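Local coordinates for protein yersinopine synthase (Yersinia pestis, PDB 6C4M) that catalyses the NADPH-dependent reductive condensation of pyruvate with an amino acid-derived intermediate, the last step in making the metallophore yersinopine, at residues A[319-324]-A[355-360]; A[324-329]-A[337-342]. One frame throughout, in Å; residues are numbered along the deposited sequence.

Contact 1: A[319-324]-A[355-360]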
loop_
_atom_site.group_PDB
_atom_site.type_symbol
_atom_site.label_atom_id
_atom_site.label_comp_id
_atom_site.label_asym_id
_atom_site.label_seq_id
_atom_site.Cartn_x
_atom_site.Cartn_y
_atom_site.Cartn_z
ATOM N N ILE A 319 -20.918 -5.775 14.826
ATOM C CA ILE A 319 -20.556 -6.483 13.601
ATOM C C ILE A 319 -19.091 -6.929 13.656
ATOM O O ILE A 319 -18.342 -6.500 14.537
ATOM C CB ILE A 319 -20.794 -5.599 12.363
ATOM C CG1 ILE A 319 -19.732 -4.500 12.243
ATOM C CG2 ILE A 319 -22.197 -4.984 12.419
ATOM C CD1 ILE A 319 -19.870 -3.659 10.978
ATOM N N ASN A 320 -18.712 -7.821 12.738
ATOM C CA ASN A 320 -17.320 -8.093 12.371
ATOM C C ASN A 320 -16.948 -7.126 11.255
ATOM O O ASN A 320 -17.323 -7.327 10.094
ATOM C CB ASN A 320 -17.179 -9.542 11.918
ATOM C CG ASN A 320 -15.737 -9.890 11.479
ATOM O OD1 ASN A 320 -14.961 -9.010 11.121
ATOM N ND2 ASN A 320 -15.414 -11.187 11.464
ATOM N N LEU A 321 -16.211 -6.065 11.605
ATOM C CA LEU A 321 -15.939 -5.004 10.639
ATOM C C LEU A 321 -15.227 -5.535 9.403
ATOM O O LEU A 321 -15.621 -5.239 8.269
ATOM C CB LEU A 321 -15.123 -3.895 11.297
ATOM C CG LEU A 321 -14.670 -2.794 10.338
ATOM C CD1 LEU A 321 -15.849 -2.085 9.676
ATOM C CD2 LEU A 321 -13.779 -1.809 11.085
ATOM N N LEU A 322 -14.177 -6.328 9.592
ATOM C CA LEU A 322 -13.383 -6.743 8.443
ATOM C C LEU A 322 -14.170 -7.716 7.549
ATOM O O LEU A 322 -14.171 -7.577 6.317
ATOM C CB LEU A 322 -12.045 -7.341 8.927
ATOM C CG LEU A 322 -11.066 -7.716 7.819
ATOM C CD1 LEU A 322 -10.727 -6.534 6.889
ATOM C CD2 LEU A 322 -9.778 -8.377 8.363
ATOM N N ARG A 323 -14.911 -8.657 8.152
ATOM C CA ARG A 323 -15.796 -9.521 7.358
ATOM C C ARG A 323 -16.823 -8.701 6.582
ATOM O O ARG A 323 -17.072 -8.970 5.398
ATOM C CB ARG A 323 -16.518 -10.546 8.249
ATOM C CG ARG A 323 -17.401 -11.600 7.471
ATOM C CD ARG A 323 -18.638 -12.067 8.272
ATOM N NE ARG A 323 -19.433 -10.892 8.568
ATOM C CZ ARG A 323 -20.163 -10.233 7.676
ATOM N NH1 ARG A 323 -20.279 -10.675 6.422
ATOM N NH2 ARG A 323 -20.796 -9.134 8.060
ATOM N N PHE A 324 -17.433 -7.710 7.237
ATOM C CA PHE A 324 -18.405 -6.841 6.568
ATOM C C PHE A 324 -17.763 -6.112 5.392
ATOM O O PHE A 324 -18.304 -6.106 4.282
ATOM C CB PHE A 324 -18.977 -5.843 7.584
ATOM C CG PHE A 324 -19.891 -4.795 6.990
ATOM C CD1 PHE A 324 -21.142 -5.145 6.473
ATOM C CD2 PHE A 324 -19.528 -3.451 6.999
ATOM C CE1 PHE A 324 -21.997 -4.176 5.943
ATOM C CE2 PHE A 324 -20.382 -2.477 6.479
ATOM C CZ PHE A 324 -21.621 -2.840 5.963
ATOM N N TYR A 355 -3.054 -3.882 11.495
ATOM C CA TYR A 355 -2.279 -4.386 10.362
ATOM C C TYR A 355 -3.225 -4.914 9.289
ATOM O O TYR A 355 -3.127 -4.530 8.115
ATOM C CB TYR A 355 -1.290 -5.464 10.848
ATOM C CG TYR A 355 -0.305 -6.046 9.825
ATOM C CD1 TYR A 355 -0.063 -5.426 8.610
ATOM C CD2 TYR A 355 0.381 -7.218 10.103
ATOM C CE1 TYR A 355 0.815 -5.958 7.711
ATOM C CE2 TYR A 355 1.264 -7.774 9.193
ATOM C CZ TYR A 355 1.481 -7.138 8.000
ATOM O OH TYR A 355 2.390 -7.649 7.103
ATOM N N ALA A 356 -4.214 -5.724 9.699
ATOM C CA ALA A 356 -5.150 -6.287 8.728
ATOM C C ALA A 356 -5.892 -5.195 7.974
ATOM O O ALA A 356 -6.038 -5.277 6.747
ATOM C CB ALA A 356 -6.131 -7.233 9.413
ATOM N N LEU A 357 -6.324 -4.133 8.679
ATOM C CA LEU A 357 -7.042 -3.057 8.014
ATOM C C LEU A 357 -6.146 -2.245 7.098
ATOM O O LEU A 357 -6.593 -1.833 6.012
ATOM C CB LEU A 357 -7.712 -2.158 9.053
ATOM C CG LEU A 357 -8.936 -2.765 9.745
ATOM C CD1 LEU A 357 -9.284 -1.957 11.020
ATOM C CD2 LEU A 357 -10.124 -2.791 8.763
ATOM N N PHE A 358 -4.882 -1.972 7.522
ATOM C CA PHE A 358 -3.954 -1.283 6.634
ATOM C C PHE A 358 -3.725 -2.102 5.380
ATOM O O PHE A 358 -3.729 -1.565 4.265
ATOM C CB PHE A 358 -2.615 -0.965 7.341
ATOM C CG PHE A 358 -1.689 -0.161 6.480
ATOM C CD1 PHE A 358 -0.889 -0.782 5.547
ATOM C CD2 PHE A 358 -1.675 1.219 6.555
ATOM C CE1 PHE A 358 -0.059 -0.043 4.718
ATOM C CE2 PHE A 358 -0.841 1.954 5.747
ATOM C CZ PHE A 358 -0.033 1.308 4.819
ATOM N N VAL A 359 -3.584 -3.417 5.528
ATOM C CA VAL A 359 -3.385 -4.253 4.348
ATOM C C VAL A 359 -4.618 -4.180 3.462
ATOM O O VAL A 359 -4.522 -4.000 2.236
ATOM C CB VAL A 359 -3.033 -5.704 4.749
ATOM C CG1 VAL A 359 -2.975 -6.592 3.524
ATOM C CG2 VAL A 359 -1.677 -5.767 5.429
ATOM N N ARG A 360 -5.797 -4.281 4.073
ATOM C CA ARG A 360 -7.025 -4.182 3.297
ATOM C C ARG A 360 -7.073 -2.909 2.453
ATOM O O ARG A 360 -7.289 -2.975 1.241
ATOM C CB ARG A 360 -8.226 -4.256 4.231
ATOM C CG ARG A 360 -9.475 -4.557 3.481
ATOM C CD ARG A 360 -10.436 -3.461 3.622
ATOM N NE ARG A 360 -11.591 -3.721 2.790
ATOM C CZ ARG A 360 -12.457 -2.806 2.418
ATOM N NH1 ARG A 360 -12.321 -1.541 2.846
ATOM N NH2 ARG A 360 -13.461 -3.174 1.625
#

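Contact 2: A[324-329]-A[337-342]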
loop_
_atom_site.group_PDB
_atom_site.type_symbol
_atom_site.label_atom_id
_atom_site.label_comp_id
_atom_site.label_asym_id
_atom_site.label_seq_id
_atom_site.Cartn_x
_atom_site.Cartn_y
_atom_site.Cartn_z
ATOM N N PHE A 324 -17.433 -7.710 7.237
ATOM C CA PHE A 324 -18.405 -6.841 6.568
ATOM C C PHE A 324 -17.763 -6.112 5.392
ATOM O O PHE A 324 -18.304 -6.106 4.282
ATOM C CB PHE A 324 -18.977 -5.843 7.584
ATOM C CG PHE A 324 -19.891 -4.795 6.990
ATOM C CD1 PHE A 324 -21.142 -5.145 6.473
ATOM C CD2 PHE A 324 -19.528 -3.451 6.999
ATOM C CE1 PHE A 324 -21.997 -4.176 5.943
ATOM C CE2 PHE A 324 -20.382 -2.477 6.479
ATOM C CZ PHE A 324 -21.621 -2.840 5.963
ATOM N N LEU A 325 -16.619 -5.463 5.624
ATOM C CA LEU A 325 -15.954 -4.747 4.537
ATOM C C LEU A 325 -15.622 -5.670 3.379
ATOM O O LEU A 325 -15.824 -5.320 2.209
ATOM C CB LEU A 325 -14.671 -4.097 5.027
ATOM C CG LEU A 325 -14.805 -3.041 6.106
ATOM C CD1 LEU A 325 -13.404 -2.611 6.622
ATOM C CD2 LEU A 325 -15.561 -1.830 5.582
ATOM N N ASN A 326 -15.044 -6.829 3.678
ATOM C CA ASN A 326 -14.575 -7.690 2.602
ATOM C C ASN A 326 -15.743 -8.433 1.966
ATOM O O ASN A 326 -15.915 -8.396 0.744
ATOM C CB ASN A 326 -13.542 -8.683 3.131
ATOM C CG ASN A 326 -12.798 -9.407 2.026
ATOM O OD1 ASN A 326 -11.814 -8.912 1.484
ATOM N ND2 ASN A 326 -13.279 -10.602 1.681
ATOM N N ASP A 327 -16.560 -9.096 2.789
ATOM C CA ASP A 327 -17.525 -10.062 2.262
ATOM C C ASP A 327 -18.859 -9.422 1.891
ATOM O O ASP A 327 -19.567 -9.960 1.043
ATOM C CB ASP A 327 -17.767 -11.199 3.268
ATOM C CG ASP A 327 -16.568 -12.109 3.450
ATOM O OD1 ASP A 327 -15.492 -11.882 2.820
ATOM O OD2 ASP A 327 -16.703 -13.065 4.254
ATOM N N ASP A 328 -19.228 -8.297 2.484
ATOM C CA ASP A 328 -20.468 -7.619 2.098
ATOM C C ASP A 328 -20.263 -6.399 1.206
ATOM O O ASP A 328 -21.242 -5.918 0.634
ATOM C CB ASP A 328 -21.245 -7.183 3.332
ATOM C CG ASP A 328 -21.652 -8.351 4.217
ATOM O OD1 ASP A 328 -21.616 -9.510 3.747
ATOM O OD2 ASP A 328 -22.020 -8.102 5.390
ATOM N N ASN A 329 -19.036 -5.869 1.076
ATOM C CA ASN A 329 -18.842 -4.667 0.262
ATOM C C ASN A 329 -17.847 -4.897 -0.882
ATOM O O ASN A 329 -18.272 -5.136 -2.018
ATOM C CB ASN A 329 -18.447 -3.499 1.170
ATOM C CG ASN A 329 -19.594 -3.065 2.069
ATOM O OD1 ASN A 329 -20.344 -2.148 1.718
ATOM N ND2 ASN A 329 -19.774 -3.760 3.204
ATOM N N VAL A 337 -5.387 -10.205 2.483
ATOM C CA VAL A 337 -6.125 -10.353 3.734
ATOM C C VAL A 337 -6.615 -11.790 3.847
ATOM O O VAL A 337 -7.553 -12.187 3.148
ATOM C CB VAL A 337 -7.304 -9.369 3.822
ATOM C CG1 VAL A 337 -8.078 -9.597 5.112
ATOM C CG2 VAL A 337 -6.783 -7.921 3.732
ATOM N N SER A 338 -6.066 -12.532 4.803
ATOM C CA SER A 338 -6.361 -13.947 4.884
ATOM C C SER A 338 -7.803 -14.176 5.359
ATOM O O SER A 338 -8.441 -13.309 5.973
ATOM C CB SER A 338 -5.382 -14.630 5.836
ATOM O OG SER A 338 -5.601 -14.125 7.141
ATOM N N ARG A 339 -8.325 -15.374 5.081
ATOM C CA ARG A 339 -9.626 -15.726 5.646
ATOM C C ARG A 339 -9.530 -15.811 7.153
ATOM O O ARG A 339 -10.491 -15.500 7.857
ATOM C CB ARG A 339 -10.152 -17.069 5.091
ATOM C CG ARG A 339 -10.500 -17.074 3.614
ATOM C CD ARG A 339 -11.419 -15.938 3.249
ATOM N NE ARG A 339 -12.600 -15.862 4.118
ATOM C CZ ARG A 339 -13.606 -15.019 3.926
ATOM N NH1 ARG A 339 -13.616 -14.217 2.868
ATOM N NH2 ARG A 339 -14.609 -14.988 4.789
ATOM N N ARG A 340 -8.382 -16.233 7.675
ATOM C CA ARG A 340 -8.212 -16.203 9.121
ATOM C C ARG A 340 -8.387 -14.784 9.665
ATOM O O ARG A 340 -9.021 -14.586 10.710
ATOM C CB ARG A 340 -6.844 -16.747 9.507
ATOM C CG ARG A 340 -6.669 -16.954 11.016
ATOM C CD ARG A 340 -5.190 -16.928 11.422
ATOM N NE ARG A 340 -5.016 -16.097 12.619
ATOM C CZ ARG A 340 -4.246 -15.024 12.721
ATOM N NH1 ARG A 340 -3.493 -14.599 11.711
ATOM N NH2 ARG A 340 -4.209 -14.381 13.877
ATOM N N TRP A 341 -7.800 -13.784 8.997
ATOM C CA TRP A 341 -7.915 -12.415 9.503
ATOM C C TRP A 341 -9.384 -11.962 9.508
ATOM O O TRP A 341 -9.845 -11.298 10.442
ATOM C CB TRP A 341 -7.033 -11.472 8.668
ATOM C CG TRP A 341 -5.622 -11.228 9.249
ATOM C CD1 TRP A 341 -5.116 -11.698 10.435
ATOM C CD2 TRP A 341 -4.572 -10.452 8.652
ATOM N NE1 TRP A 341 -3.830 -11.250 10.611
ATOM C CE2 TRP A 341 -3.478 -10.482 9.532
ATOM C CE3 TRP A 341 -4.463 -9.719 7.464
ATOM C CZ2 TRP A 341 -2.283 -9.819 9.255
ATOM C CZ3 TRP A 341 -3.303 -9.057 7.203
ATOM C CH2 TRP A 341 -2.217 -9.103 8.091
ATOM N N ILE A 342 -10.128 -12.351 8.482
ATOM C CA ILE A 342 -11.531 -11.969 8.363
ATOM C C ILE A 342 -12.363 -12.636 9.449
ATOM O O ILE A 342 -13.115 -11.972 10.175
ATOM C CB ILE A 342 -12.022 -12.319 6.952
ATOM C CG1 ILE A 342 -11.411 -11.319 5.967
ATOM C CG2 ILE A 342 -13.576 -12.345 6.874
ATOM C CD1 ILE A 342 -11.433 -11.781 4.516
#

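Contact 1: A[319-324]-A[355-360]
A buried helix-helix interface in the helical part of the dehydrogenase joins the first turn of helix 321-329 to the middle of helix 350-364, with Leu322 reaching across to Ala356, Leu357 and Arg360. The two methyls of Leu322 divide the work. CD2 lies 4.0 Å from Ala356 CB, the whole side chain of that residue. CD1 lies 4.1 Å from Arg360 CG and 4.2 Å from Leu357 CD2. Leu322 CG stands anti to its backbone N (chi1 -175°), and both methyls at its end reach helix 350-364. Leu321 adds a looser touch, with its CD2 4.4 Å from Leu357 CD2. Arg360 contributes its aliphatic part, which slides past Leu322 in the opposite direction. Its chain bends at chi2, and its NH2 donates to Tyr330 O, which gives the polar end a partner while CG packs on Leu322.

The start of helix 321-329 is capped by Asn320. Its OD1 accepts from Arg323 N at 3.0 Å, nearly straight at 174°, with the donor well above the amide carbonyl plane. Helix 294-313 packs against Leu321 and Leu357, while Trp341 of helix 339-344 touches Leu322 and Ala356. Tyr355 meets Tyr355 of the second subunit. The arrangement is typical of an apolar helix-helix core, here just behind the dimer interface.

Contact 2: A[324-329]-A[337-342]
Asn326 and Ile342 bring the two backbones nearest, with their CA atoms 7.8 Å apart, where the later part of helix 321-329, which includes a wider pi-type turn, faces the first turn of helix 339-344. Asp327 and Arg339 carry the polar side of the contact. They meet tip to tip in a two-pronged, end-on salt bridge. Arg339 NH1 donates to Asp327 OD1 at 3.0 Å, and Arg339 NH2 to Asp327 OD2 at 2.9 Å. The second bond is nearly straight, at 174°. Both oxygens use their syn lone pairs, and the carboxylate and guanidinium planes are nearly coplanar. The arginine chain bends at chi2 and chi3 (-52° and -51°) on its way to the acid.

Asn326 supports the acid from its own helix. Its ND2 donates to Asp327 OD1 at 2.8 Å, nearly in line with the C-O bond, while its OD1 accepts from Val332 N. Thus both ends of the amide are engaged. Ile342 supplies the apolar side. Its CD1 comes within 3.6 Å of Asn326 ND2, and the same methyl lies over one face of the Arg339 guanidinium, offset toward the rim. Ser338 caps helix 339-344, its OG accepting from Trp341 N at 2.9 Å.

Asp327 OD1 therefore has two donors and OD2 a third. This pairing would be expected to stabilise the charged carboxylate and limit its rotation, while the Ile342 methyl covers part of the ion pair.

How the contacts relate
The centres of contact 1 and contact 2 are about 6 Å apart. Both use helix 321-329: contact 1 takes its start, contact 2 its later part, and their segments on this helix overlap at Phe324. Helix 339-344 and then helix 350-364 follow in the chain. The 7 residues between the segments of contact 2 fall within the 30 that separate those of contact 1. A probable hydrogen bond from Asn320 ND2 to Ile342 O joins helix 339-344 to the cap of helix 321-329, and a salt bridge between Arg323 and Asp328 runs along helix 321-329 itself. Together they pack three successive helices against one another. The Arg360 side chain lies about 10 Å from that of His260, the proposed proton donor/acceptor.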